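Local coordinates for protein NUDIX hydrolase (Jonesia denitrificans, PDB 4KTB) that is of unknown function but, as a probable Nudix hydrolase, may cleave diadenosine tetraphosphate or a related nucleotide, at residues 81-84 against 90-93; 59-64 against 94-99; 52-57 against 187-192. All coordinates share one frame; numbering follows the deposited sequence.

Interaction 1 of 3, residues 81-84 against 90-93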
# COMPACT_ATOMS: atom_id res chain seq x y z
N TYR A 81 3.02 -25.21 -3.94
CA TYR A 81 2.59 -25.23 -5.32
C TYR A 81 1.08 -25.35 -5.31
O TYR A 81 0.52 -26.12 -4.53
CB TYR A 81 3.22 -26.42 -6.05
CG TYR A 81 2.63 -26.67 -7.41
CD1 TYR A 81 3.00 -25.91 -8.49
CD2 TYR A 81 1.70 -27.68 -7.60
CE1 TYR A 81 2.46 -26.14 -9.74
CE2 TYR A 81 1.15 -27.92 -8.84
CZ TYR A 81 1.54 -27.14 -9.91
OH TYR A 81 1.00 -27.37 -11.15
N HIS A 82 0.43 -24.56 -6.15
CA HIS A 82 -1.03 -24.52 -6.23
C HIS A 82 -1.70 -24.16 -4.90
O HIS A 82 -2.86 -24.49 -4.69
CB HIS A 82 -1.56 -25.85 -6.75
CG HIS A 82 -2.64 -25.71 -7.78
ND1 HIS A 82 -3.92 -25.30 -7.46
CD2 HIS A 82 -2.63 -25.94 -9.11
CE1 HIS A 82 -4.65 -25.28 -8.56
NE2 HIS A 82 -3.90 -25.66 -9.58
N GLU A 83 -0.98 -23.46 -4.03
CA GLU A 83 -1.55 -22.95 -2.79
C GLU A 83 -1.63 -21.44 -2.90
O GLU A 83 -0.61 -20.80 -3.16
CB GLU A 83 -0.67 -23.33 -1.59
CG GLU A 83 -0.88 -22.47 -0.35
CD GLU A 83 -0.07 -22.96 0.84
OE1 GLU A 83 1.18 -22.89 0.80
OE2 GLU A 83 -0.67 -23.43 1.83
N ARG A 84 -2.81 -20.85 -2.72
CA ARG A 84 -2.91 -19.38 -2.70
C ARG A 84 -2.11 -18.76 -1.55
O ARG A 84 -1.94 -19.38 -0.51
CB ARG A 84 -4.36 -18.92 -2.58
CG ARG A 84 -5.24 -19.33 -3.74
CD ARG A 84 -6.61 -18.68 -3.60
NE ARG A 84 -7.16 -18.90 -2.26
CZ ARG A 84 -8.24 -18.29 -1.76
NH1 ARG A 84 -8.63 -18.56 -0.53
NH2 ARG A 84 -8.91 -17.41 -2.49
N VAL A 90 -2.85 -18.62 6.26
CA VAL A 90 -3.69 -19.36 7.19
C VAL A 90 -2.94 -20.58 7.71
O VAL A 90 -2.88 -20.83 8.92
CB VAL A 90 -4.96 -19.84 6.50
CG1 VAL A 90 -5.72 -20.78 7.39
CG2 VAL A 90 -5.84 -18.65 6.10
N ARG A 91 -2.36 -21.33 6.79
CA ARG A 91 -1.64 -22.55 7.13
C ARG A 91 -0.49 -22.30 8.08
O ARG A 91 -0.24 -23.07 8.99
CB ARG A 91 -1.14 -23.22 5.86
CG ARG A 91 -0.41 -24.50 6.09
CD ARG A 91 -0.17 -25.24 4.78
NE ARG A 91 0.64 -24.45 3.86
CZ ARG A 91 1.96 -24.42 3.88
NH1 ARG A 91 2.63 -25.13 4.78
NH2 ARG A 91 2.61 -23.67 2.99
N HIS A 92 0.22 -21.19 7.89
CA HIS A 92 1.43 -20.96 8.68
C HIS A 92 1.07 -20.43 10.05
O HIS A 92 1.77 -20.68 11.02
CB HIS A 92 2.43 -20.05 7.93
CG HIS A 92 3.18 -20.75 6.84
ND1 HIS A 92 4.15 -21.70 7.10
CD2 HIS A 92 3.09 -20.67 5.49
CE1 HIS A 92 4.62 -22.16 5.96
NE2 HIS A 92 3.99 -21.56 4.97
N ILE A 93 -0.04 -19.72 10.12
CA ILE A 93 -0.53 -19.23 11.40
C ILE A 93 -0.99 -20.39 12.29
O ILE A 93 -0.64 -20.46 13.47
CB ILE A 93 -1.68 -18.23 11.21
CG1 ILE A 93 -1.17 -16.95 10.55
CG2 ILE A 93 -2.33 -17.87 12.54
CD1 ILE A 93 -0.46 -16.01 11.52
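The guanidinium of R91 meets E83 along its edge, with the carboxylate nearly in the same plane. The two planes are 15° apart. CD2 of H92, the next residue of the helix, sits 3.9 Å over one face of the guanidinium, off its centre. The grip on E83 is side-on, through NE and NH2, one nitrogen to each oxygen. R91 NE gives a bond of 2.6 Å to E83 OE2 that is close to straight, at 163°. R91 NH2 gives a bond of 2.7 Å to E83 OE1, which lies slightly out of the guanidinium plane. Both oxygens use their syn lone pairs, so the salt bridge is a closed bidentate pair that fixes the rotation of both groups. The E83 chain runs extended from the loop. The R91 chain leaves the helix and bends at chi3 (60°), which turns the NE edge toward the carboxylate. E83 OE1 also accepts a bond from the backbone N of M80, so the glutamate ties its own loop as well as the helix. A leucine in place of R91 would probably leave the buried E83 carboxylate without its positive mate and the loop less firmly held against the helix. R84, next in the chain, is the N-cap of helix 85-97. The spacing of E83 and R91 fits the glutamate and arginine of the Nudix box, whose salt bridge braces that loop-helix-loop motif.

Interaction 2 of 3, residues 59-64 against 94-99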
# COMPACT_ATOMS: atom_id res chain seq x y z
N GLY A 59 3.61 -10.70 18.50
CA GLY A 59 3.93 -12.03 19.00
C GLY A 59 5.19 -12.62 18.40
O GLY A 59 5.22 -12.92 17.21
N LEU A 60 6.23 -12.79 19.22
CA LEU A 60 7.47 -13.43 18.78
C LEU A 60 7.56 -14.85 19.32
O LEU A 60 7.34 -15.08 20.51
CB LEU A 60 8.70 -12.64 19.25
CG LEU A 60 8.82 -11.19 18.79
CD1 LEU A 60 10.16 -10.62 19.19
CD2 LEU A 60 8.63 -11.11 17.29
N LEU A 61 7.89 -15.79 18.45
CA LEU A 61 8.09 -17.17 18.84
C LEU A 61 9.51 -17.31 19.34
O LEU A 61 10.41 -16.66 18.81
CB LEU A 61 7.88 -18.08 17.64
CG LEU A 61 6.48 -18.00 17.03
CD1 LEU A 61 6.44 -18.69 15.68
CD2 LEU A 61 5.51 -18.66 17.97
N LEU A 62 9.72 -18.14 20.34
CA LEU A 62 11.08 -18.45 20.75
C LEU A 62 11.43 -19.87 20.30
O LEU A 62 10.62 -20.79 20.45
CB LEU A 62 11.23 -18.34 22.27
CG LEU A 62 12.61 -18.70 22.82
CD1 LEU A 62 13.53 -17.47 22.85
CD2 LEU A 62 12.49 -19.34 24.19
N ARG A 63 12.63 -20.05 19.75
CA ARG A 63 13.08 -21.39 19.39
C ARG A 63 14.59 -21.51 19.30
O ARG A 63 15.32 -20.54 19.52
CB ARG A 63 12.41 -21.89 18.10
CG ARG A 63 12.71 -21.14 16.81
CD ARG A 63 12.15 -21.94 15.63
NE ARG A 63 11.94 -21.16 14.41
CZ ARG A 63 10.79 -21.08 13.74
NH1 ARG A 63 9.72 -21.74 14.16
NH2 ARG A 63 10.71 -20.35 12.64
N ALA A 64 15.06 -22.71 18.98
CA ALA A 64 16.48 -22.94 18.81
C ALA A 64 16.87 -22.63 17.37
O ALA A 64 16.08 -22.80 16.43
CB ALA A 64 16.83 -24.38 19.14
N GLU A 94 -1.76 -21.30 11.72
CA GLU A 94 -2.21 -22.48 12.45
C GLU A 94 -1.01 -23.29 12.91
O GLU A 94 -0.92 -23.70 14.06
CB GLU A 94 -3.10 -23.32 11.54
CG GLU A 94 -4.05 -24.24 12.26
CD GLU A 94 -3.45 -25.60 12.51
OE1 GLU A 94 -2.45 -25.94 11.84
OE2 GLU A 94 -3.98 -26.34 13.37
N LYS A 95 -0.07 -23.49 11.99
CA LYS A 95 1.14 -24.28 12.23
C LYS A 95 2.01 -23.80 13.38
O LYS A 95 2.58 -24.61 14.11
CB LYS A 95 1.98 -24.35 10.94
CG LYS A 95 3.33 -25.02 11.08
CD LYS A 95 3.97 -25.22 9.71
CE LYS A 95 5.41 -25.64 9.85
NZ LYS A 95 6.13 -24.68 10.73
N ASP A 96 2.13 -22.48 13.55
CA ASP A 96 3.01 -21.93 14.59
C ASP A 96 2.28 -21.56 15.89
O ASP A 96 2.87 -21.57 16.97
CB ASP A 96 3.77 -20.70 14.04
CG ASP A 96 5.09 -21.06 13.36
OD1 ASP A 96 5.78 -21.98 13.83
OD2 ASP A 96 5.44 -20.41 12.35
N LEU A 97 0.99 -21.24 15.78
CA LEU A 97 0.26 -20.61 16.89
C LEU A 97 -0.97 -21.39 17.34
O LEU A 97 -1.69 -20.96 18.25
CB LEU A 97 -0.19 -19.20 16.51
CG LEU A 97 0.90 -18.17 16.20
CD1 LEU A 97 0.28 -16.82 15.92
CD2 LEU A 97 1.90 -18.09 17.37
N GLY A 98 -1.22 -22.51 16.69
CA GLY A 98 -2.38 -23.33 17.02
C GLY A 98 -3.59 -22.97 16.19
O GLY A 98 -3.65 -21.90 15.58
N PRO A 99 -4.60 -23.86 16.18
CA PRO A 99 -5.76 -23.77 15.30
C PRO A 99 -6.82 -22.81 15.78
O PRO A 99 -7.81 -22.62 15.09
CB PRO A 99 -6.31 -25.19 15.34
CG PRO A 99 -6.01 -25.64 16.73
CD PRO A 99 -4.66 -25.05 17.05
O HOH W 1 8.06 -19.70 11.15
O HOH W 2 7.90 -22.54 12.24
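D96 and L97, in the last turn of helix 85-97, pack on L61 and R63 of strand 55-64. Just before them comes K95. Its NZ lies 5.8 Å from R63 NH1, and both are near the D96 carboxylate. D96 is the hub of the contact. Methyl CD1 of L61 sits over one face of the D96 carboxylate, squarely above D96 CG at 3.6 Å, and the two side chains cross at about a right angle. The charged end of D96 turns to R63. The ion pair is long, 4.0 Å from R63 NH1 to D96 OD1, and the carboxylate and guanidinium planes are 45° apart. Waters bridge the gap. One accepts from R63 NH1 and donates to D96 OD1, at 2.7 Å from that oxygen. Another does the same between R63 NH2 and D96 OD2. R63 reaches this place with CG between its backbone N and carbonyl carbon (chi1 64°) and an extended chain beyond. N152 gives D96 OD1 a direct hydrogen bond, and a bound sodium ion lies about 4 Å from the D96 side chain. L97 follows and provides the apolar part, with CD2 3.7 Å from CD2 of L61. L155 of strand 154-158 touches both leucines. G98 then leaves the helix with positive phi, and its N still bonds to E94 O. A side chain there would jam against the preceding carbonyl, so glycine suits this position. The placing is consistent with the helix of a Nudix box packed on the sheet. In the REUXEE part of that box, D96 falls at the last glutamate, and H92 and K95 at the two before it.

Interaction 3 of 3, residues 52-57 against 187-192. With EDO (1,2-ethanediol), chain P.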
# COMPACT_ATOMS: atom_id res chain seq x y z
N SER A 52 -9.69 -0.12 17.98
CA SER A 52 -9.37 0.92 17.00
C SER A 52 -8.41 0.39 15.94
O SER A 52 -7.96 1.14 15.10
CB SER A 52 -8.75 2.12 17.70
OG SER A 52 -7.45 1.81 18.16
N GLY A 53 -8.11 -0.90 15.99
CA GLY A 53 -7.15 -1.49 15.07
C GLY A 53 -5.71 -1.24 15.47
O GLY A 53 -4.79 -1.68 14.79
N ASP A 54 -5.50 -0.54 16.58
CA ASP A 54 -4.16 -0.12 16.95
C ASP A 54 -3.32 -1.28 17.46
O ASP A 54 -3.75 -2.04 18.33
CB ASP A 54 -4.23 0.97 18.01
CG ASP A 54 -2.94 1.73 18.13
OD1 ASP A 54 -1.96 1.34 17.45
OD2 ASP A 54 -2.88 2.71 18.90
N VAL A 55 -2.11 -1.42 16.94
CA VAL A 55 -1.24 -2.49 17.36
C VAL A 55 -0.81 -2.28 18.81
O VAL A 55 -0.19 -1.27 19.13
CB VAL A 55 0.01 -2.58 16.48
CG1 VAL A 55 0.89 -3.72 16.94
CG2 VAL A 55 -0.37 -2.78 15.02
N ILE A 56 -1.17 -3.23 19.67
CA ILE A 56 -0.87 -3.16 21.10
C ILE A 56 0.32 -4.03 21.47
O ILE A 56 1.21 -3.60 22.22
CB ILE A 56 -2.07 -3.59 21.95
CG1 ILE A 56 -3.35 -2.89 21.48
CG2 ILE A 56 -1.80 -3.28 23.42
CD1 ILE A 56 -3.29 -1.37 21.56
N GLN A 57 0.33 -5.27 20.97
CA GLN A 57 1.49 -6.15 21.10
C GLN A 57 1.83 -6.92 19.82
O GLN A 57 0.99 -7.06 18.94
CB GLN A 57 1.32 -7.15 22.25
CG GLN A 57 1.45 -6.56 23.64
CD GLN A 57 1.28 -7.63 24.69
OE1 GLN A 57 0.36 -8.45 24.61
NE2 GLN A 57 2.18 -7.64 25.66
N ALA A 187 2.65 0.03 10.58
CA ALA A 187 1.52 0.17 11.51
C ALA A 187 1.50 1.53 12.21
O ALA A 187 0.56 1.86 12.93
CB ALA A 187 1.53 -0.95 12.52
N GLY A 188 2.54 2.32 12.00
CA GLY A 188 2.66 3.59 12.68
C GLY A 188 2.96 3.41 14.15
O GLY A 188 2.47 4.17 14.99
N ARG A 189 3.76 2.41 14.48
CA ARG A 189 4.06 2.12 15.87
C ARG A 189 5.52 1.76 16.06
O ARG A 189 5.87 1.03 16.99
CB ARG A 189 3.14 0.99 16.37
CG ARG A 189 1.68 1.38 16.57
CD ARG A 189 1.44 1.95 17.95
NE ARG A 189 0.15 2.60 18.08
CZ ARG A 189 -0.03 3.87 18.45
NH1 ARG A 189 1.01 4.65 18.74
NH2 ARG A 189 -1.26 4.37 18.53
N LEU A 190 6.38 2.26 15.19
CA LEU A 190 7.82 2.08 15.40
C LEU A 190 8.26 3.00 16.53
O LEU A 190 7.98 4.19 16.50
CB LEU A 190 8.59 2.41 14.13
CG LEU A 190 10.10 2.21 14.17
CD1 LEU A 190 10.47 0.73 14.24
CD2 LEU A 190 10.72 2.88 12.96
N PRO A 191 8.95 2.45 17.55
CA PRO A 191 9.35 3.25 18.72
C PRO A 191 10.41 4.30 18.43
O PRO A 191 11.36 4.03 17.70
CB PRO A 191 9.97 2.22 19.67
CG PRO A 191 9.41 0.93 19.25
CD PRO A 191 9.20 1.02 17.77
N ASP A 192 10.27 5.47 19.03
CA ASP A 192 11.32 6.46 18.99
C ASP A 192 12.56 5.83 19.64
O ASP A 192 13.61 5.68 19.00
CB ASP A 192 10.89 7.70 19.76
CG ASP A 192 11.77 8.90 19.50
OD1 ASP A 192 12.98 8.71 19.22
OD2 ASP A 192 11.27 10.04 19.58
C1 EDO P . 1.26 -12.38 26.99
O1 EDO P . -0.16 -12.47 27.16
C2 EDO P . 1.81 -11.22 27.82
O2 EDO P . 1.15 -10.00 27.46
O HOH W 3 -1.02 3.40 15.18
O HOH W 4 -1.13 0.54 14.25
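D54 holds its CG anti to the backbone N (chi1 -163°), and R189 folds back at chi2 (-88°), which brings carboxylate and guanidinium together. The two groups are nearly coplanar. R189 NE donates to D54 OD1 over 2.5 Å, almost straight at 175° and in the guanidinium plane, to the syn lone pair. R189 NH2 and D54 OD2 are modelled only 2.3 Å apart, so the exact length of this second arm is doubtful. The salt bridge itself is clear. The aliphatic part of R189 runs past V55, with its CD 3.8 Å from V55 O. Beside it, V55 CG2 touches A187 CB at 3.6 Å and adds a small apolar contact. A water lies between A187 O and V55 N, and its bond from V55 N is weak. At the other end of 52-57, Q57 NE2 binds O2 of an ethanediol molecule, probably from the crystallisation liquor. A third subunit packs close by, and R86 of that subunit bonds to S52 O. The contact ties two chain turns together. One is the connection of the antiparallel hairpin of strands 39-49 and 55-64, with a classic beta bulge where I56 and Q57 face R48. The other is the Schellman motif at G188, which ends helix 176-186.

How the interactions relate
Interaction 2 is the most central, and interactions 1 and 3 lie farther out, where other subunits reach them. Interaction 3 is buried too. Interactions 1 and 2 share helix 85-97: one ties it to the loop before it, the other seats its last turn on the sheet. Interactions 2 and 3 share strand 55-64, using its later part and its start. The chemistry differs. Both outer contacts rest on direct carboxylate-arginine salt bridges, while the central one joins leucine packing to a long, water-bridged ion pair. The third subunit touches both outer contacts, and R84 of one chain pairs with D54 of that subunit. Along the chain, interaction 1 nests within 2, and 2 within 3.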